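Local coordinates for hypothetical protein PP5205 (Pseudomonas putida, PDB 2G2X) that is of unknown function but consists of an EVE domain, related to ASCH and PUA domains, and may therefore bind RNA or modified nucleic acid, at residues E140-A143 / V144-L148; N36-R39 / A40-V43. All coordinates share one frame; numbering follows the deposited sequence.

Contact 1 (E140-A143 / V144-L148); sequences EQWA and VIVAL
The carbonyl oxygen of Trp142 receives the N-H of Val146 at 2.9 Å, nearly on the line of the C=O bond and with an N-H...O angle of 163°. It is one rung of the last helix of this EVE-domain chain, 139-148, and it illustrates how an alpha-helix joins each carbonyl to the amide four residues on. The bonds from Val144 N to Glu140 O and from Ile145 N to Gln141 O (3.1 Å) also span four residues, but with their donors tilted from the carbonyl planes.

The same spacing pairs side chains. Trp142 has CG anti to the backbone nitrogen and beside the carbonyl carbon (chi1 -176°), which places the indole so that its pyrrole side slants toward the next turn. There Val146 CG1 comes to 3.6 Å from NE1 and lies almost as near CD1, approaching the ring obliquely. The indole also stacks with Tyr3 and Phe48, which seats it against the sheet, and Ile145 reaches Phe48 and Ile59 from the same helix.

Val144 straddles the carbonyls of the preceding turn: CG1 packs on Glu140 O at 3.2 Å, while CG2, held between its own backbone nitrogen and carbonyl carbon, packs on Gln141 O. Replacing Val144 with alanine would remove both methyls, and would probably open a gap beside Leu120 and leave two carbonyl oxygens, still bonded to their amides, less shielded. Gln141 turns its amide back to the start of the helix, where OE1 accepts the N-H of Thr138.

Toward the C terminus the pattern becomes less straight: Ala147 N reaches Ala143 O at 3.0 Å with an N-H...O angle of 138°, and the methyl CB of Ala147 lies 3.2 Å from that same oxygen.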
loop_
_atom_site.group_PDB
_atom_site.type_symbol
_atom_site.label_atom_id
_atom_site.label_comp_id
_atom_site.label_asym_id
_atom_site.label_seq_id
_atom_site.Cartn_x
_atom_site.Cartn_y
_atom_site.Cartn_z
ATOM N N GLU A 140 7.225 -16.121 2.859
ATOM C CA GLU A 140 8.668 -16.248 2.660
ATOM C C GLU A 140 9.293 -14.897 2.327
ATOM O O GLU A 140 10.398 -14.592 2.773
ATOM C CB GLU A 140 8.969 -17.239 1.526
ATOM C CG GLU A 140 8.429 -18.645 1.744
ATOM C CD GLU A 140 6.903 -18.705 1.799
ATOM O OE1 GLU A 140 6.243 -18.287 0.819
ATOM O OE2 GLU A 140 6.362 -19.178 2.827
ATOM N N GLN A 141 8.587 -14.102 1.523
ATOM C CA GLN A 141 9.070 -12.777 1.145
ATOM C C GLN A 141 8.968 -11.854 2.355
ATOM O O GLN A 141 9.810 -10.984 2.556
ATOM C CB GLN A 141 8.250 -12.216 -0.030
ATOM C CG GLN A 141 8.447 -12.975 -1.343
ATOM C CD GLN A 141 7.461 -12.551 -2.423
ATOM O OE1 GLN A 141 6.382 -12.042 -2.126
ATOM N NE2 GLN A 141 7.822 -12.779 -3.681
ATOM N N TRP A 142 7.935 -12.058 3.164
ATOM C CA TRP A 142 7.737 -11.252 4.365
ATOM C C TRP A 142 8.923 -11.482 5.304
ATOM O O TRP A 142 9.475 -10.539 5.879
ATOM C CB TRP A 142 6.415 -11.653 5.048
ATOM C CG TRP A 142 6.044 -10.821 6.250
ATOM C CD1 TRP A 142 6.458 -11.006 7.536
ATOM C CD2 TRP A 142 5.213 -9.647 6.263
ATOM N NE1 TRP A 142 5.940 -10.024 8.348
ATOM C CE2 TRP A 142 5.172 -9.177 7.593
ATOM C CE3 TRP A 142 4.499 -8.949 5.279
ATOM C CZ2 TRP A 142 4.444 -8.031 7.967
ATOM C CZ3 TRP A 142 3.776 -7.812 5.646
ATOM C CH2 TRP A 142 3.754 -7.368 6.982
ATOM N N ALA A 143 9.319 -12.744 5.434
ATOM C CA ALA A 143 10.432 -13.121 6.298
ATOM C C ALA A 143 11.750 -12.488 5.862
ATOM O O ALA A 143 12.508 -11.994 6.696
ATOM C CB ALA A 143 10.579 -14.645 6.337
ATOM N N VAL A 144 12.042 -12.498 4.566
ATOM C CA VAL A 144 13.298 -11.906 4.135
ATOM C C VAL A 144 13.301 -10.406 4.429
ATOM O O VAL A 144 14.316 -9.856 4.858
ATOM C CB VAL A 144 13.585 -12.154 2.623
ATOM C CG1 VAL A 144 13.354 -13.616 2.284
ATOM C CG2 VAL A 144 12.735 -11.259 1.768
ATOM N N ILE A 145 12.161 -9.750 4.231
ATOM C CA ILE A 145 12.084 -8.317 4.487
ATOM C C ILE A 145 12.217 -7.952 5.965
ATOM O O ILE A 145 12.912 -6.992 6.297
ATOM C CB ILE A 145 10.785 -7.726 3.910
ATOM C CG1 ILE A 145 10.846 -7.785 2.379
ATOM C CG2 ILE A 145 10.595 -6.298 4.398
ATOM C CD1 ILE A 145 9.505 -7.625 1.697
ATOM N N VAL A 146 11.563 -8.702 6.854
ATOM C CA VAL A 146 11.677 -8.411 8.284
ATOM C C VAL A 146 13.086 -8.752 8.751
ATOM O O VAL A 146 13.577 -8.197 9.730
ATOM C CB VAL A 146 10.654 -9.213 9.145
ATOM C CG1 VAL A 146 9.238 -8.756 8.838
ATOM C CG2 VAL A 146 10.796 -10.697 8.882
ATOM N N ALA A 147 13.743 -9.661 8.041
ATOM C CA ALA A 147 15.101 -10.045 8.399
ATOM C C ALA A 147 16.068 -8.905 8.054
ATOM O O ALA A 147 17.132 -8.786 8.656
ATOM C CB ALA A 147 15.494 -11.324 7.669
ATOM N N LEU A 148 15.694 -8.071 7.084
ATOM C CA LEU A 148 16.524 -6.929 6.699
ATOM C C LEU A 148 16.445 -5.873 7.793
ATOM O O LEU A 148 17.401 -5.137 8.033
ATOM C CB LEU A 148 16.048 -6.313 5.382
ATOM C CG LEU A 148 16.629 -6.871 4.086
ATOM C CD1 LEU A 148 16.032 -6.121 2.895
ATOM C CD2 LEU A 148 18.151 -6.727 4.107
#

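Contact 2 (N36-R39 / A40-V43); sequences NFLR and AMSV
Leu38 and Met41, three residues apart, bring their side chains together where helix 32-38 gives way to a type I beta turn running from one to the other. Here the turn that redirects the backbone also brings two apolar groups into contact.

Met41, a selenomethionine in the crystal, holds CG beside the backbone nitrogen and anti to the carbonyl carbon (chi1 -68°), and beyond CG the chain is fully extended. This straight arm carries SE to 3.8 Å from CD2 of Leu38, with the methyl CE following at 4.0 Å from the same branch. Leu38 likewise sets CG anti to its carbonyl carbon (chi1 -74°), and from there CD2 meets the selenium. The two side chains slant across one another. Nearer the backbone, the arm passes over polar atoms: Met41 CB lies 3.4 Å from Leu38 O, and CG sits beside Phe37 O.

The turn is closed by Met41 N donating to Leu38 O at 3.1 Å. One residue earlier, at the helix exit, Ala40 N donates to Phe37 O at 2.9 Å; in both bonds the donor stands well above the carbonyl plane. Leu38 O has a second grip, a water that donates to it at 2.7 Å and also to Met41 O, bridging the ends of the turn.

Arg39 behaves differently. Its chain stretches out from CG to NE, and NE bonds to Ser95 OG; the side chain is about 6 Å from a bound sulfate, probably picked up from the crystallisation medium. Leu38 and Met41 instead face the sheet, both meeting Met6 of strand 3-8 and Val134 of strand 134-136. Met41 also reaches Trp4 and Ile65, so the turn is packed over strands 3-8, 58-71 and 134-136 on the way to strand 46-51.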
loop_
_atom_site.group_PDB
_atom_site.type_symbol
_atom_site.label_atom_id
_atom_site.label_comp_id
_atom_site.label_asym_id
_atom_site.label_seq_id
_atom_site.Cartn_x
_atom_site.Cartn_y
_atom_site.Cartn_z
ATOM N N ASN A 36 -8.010 -4.956 -7.583
ATOM C CA ASN A 36 -8.356 -6.354 -7.348
ATOM C C ASN A 36 -7.646 -6.913 -6.121
ATOM O O ASN A 36 -8.219 -7.718 -5.391
ATOM C CB ASN A 36 -8.037 -7.203 -8.582
ATOM C CG ASN A 36 -8.802 -6.747 -9.802
ATOM O OD1 ASN A 36 -9.834 -6.085 -9.684
ATOM N ND2 ASN A 36 -8.309 -7.102 -10.981
ATOM N N PHE A 37 -6.408 -6.492 -5.884
ATOM C CA PHE A 37 -5.712 -6.984 -4.708
ATOM C C PHE A 37 -6.345 -6.395 -3.449
ATOM O O PHE A 37 -6.441 -7.077 -2.429
ATOM C CB PHE A 37 -4.221 -6.656 -4.769
ATOM C CG PHE A 37 -3.446 -7.532 -5.722
ATOM C CD1 PHE A 37 -3.675 -8.912 -5.766
ATOM C CD2 PHE A 37 -2.462 -6.985 -6.554
ATOM C CE1 PHE A 37 -2.935 -9.745 -6.629
ATOM C CE2 PHE A 37 -1.716 -7.798 -7.418
ATOM C CZ PHE A 37 -1.952 -9.184 -7.456
ATOM N N LEU A 38 -6.782 -5.138 -3.516
ATOM C CA LEU A 38 -7.434 -4.513 -2.366
ATOM C C LEU A 38 -8.660 -5.325 -1.995
ATOM O O LEU A 38 -8.939 -5.535 -0.820
ATOM C CB LEU A 38 -7.906 -3.085 -2.670
ATOM C CG LEU A 38 -6.935 -1.911 -2.773
ATOM C CD1 LEU A 38 -7.735 -0.610 -2.889
ATOM C CD2 LEU A 38 -6.042 -1.864 -1.549
ATOM N N ARG A 39 -9.398 -5.773 -3.005
ATOM C CA ARG A 39 -10.612 -6.547 -2.774
ATOM C C ARG A 39 -10.353 -7.946 -2.238
ATOM O O ARG A 39 -11.280 -8.651 -1.850
ATOM C CB ARG A 39 -11.429 -6.612 -4.067
ATOM C CG ARG A 39 -11.968 -5.244 -4.479
ATOM C CD ARG A 39 -12.645 -5.267 -5.839
ATOM N NE ARG A 39 -13.374 -4.024 -6.072
ATOM C CZ ARG A 39 -14.173 -3.804 -7.109
ATOM N NH1 ARG A 39 -14.350 -4.745 -8.028
ATOM N NH2 ARG A 39 -14.817 -2.650 -7.207
ATOM N N ALA A 40 -9.091 -8.348 -2.214
ATOM C CA ALA A 40 -8.733 -9.666 -1.712
ATOM C C ALA A 40 -8.291 -9.573 -0.260
ATOM O O ALA A 40 -8.163 -10.585 0.423
ATOM C CB ALA A 40 -7.615 -10.264 -2.560
HETATM N N MSE A 41 -8.064 -8.351 0.212
HETATM C CA MSE A 41 -7.619 -8.142 1.584
HETATM C C MSE A 41 -8.682 -8.445 2.616
HETATM O O MSE A 41 -9.877 -8.336 2.349
HETATM C CB MSE A 41 -7.121 -6.705 1.766
HETATM C CG MSE A 41 -5.834 -6.413 1.004
HETATM SE SE MSE A 41 -5.303 -4.555 1.057
HETATM C CE MSE A 41 -3.652 -4.667 0.074
ATOM N N SER A 42 -8.233 -8.843 3.800
ATOM C CA SER A 42 -9.135 -9.138 4.906
ATOM C C SER A 42 -8.720 -8.287 6.101
ATOM O O SER A 42 -7.563 -7.870 6.194
ATOM C CB SER A 42 -9.052 -10.618 5.287
ATOM O OG SER A 42 -9.500 -11.442 4.221
ATOM N N VAL A 43 -9.665 -8.020 7.003
ATOM C CA VAL A 43 -9.364 -7.243 8.198
ATOM C C VAL A 43 -8.353 -8.045 9.016
ATOM O O VAL A 43 -8.525 -9.246 9.221
ATOM C CB VAL A 43 -10.635 -6.992 9.041
ATOM C CG1 VAL A 43 -10.261 -6.336 10.360
ATOM C CG2 VAL A 43 -11.607 -6.090 8.265
HETATM O O HOH W 1 -10.856 -6.170 0.948
#

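In the fold
From the N terminus, strand 3-8 comes first, and both later contacts lean on it. Contact 2 closes a single turn after helix 32-38 and passes the chain on to strand 46-51. Contact 1 comes near the C terminus, within helix 139-148, shortly after strand 134-136. The two are in series, neither nested nor crossed, with centres 21 Å apart and nearest atoms about 10 Å apart. They are related through the mixed sheet: contact 2 packs on strand 134-136, the strand preceding contact 1's helix, whereas contact 1 packs on strand 46-51, the strand following contact 2's turn. Both also touch strand 58-71, tying early and late chain segments to one framework.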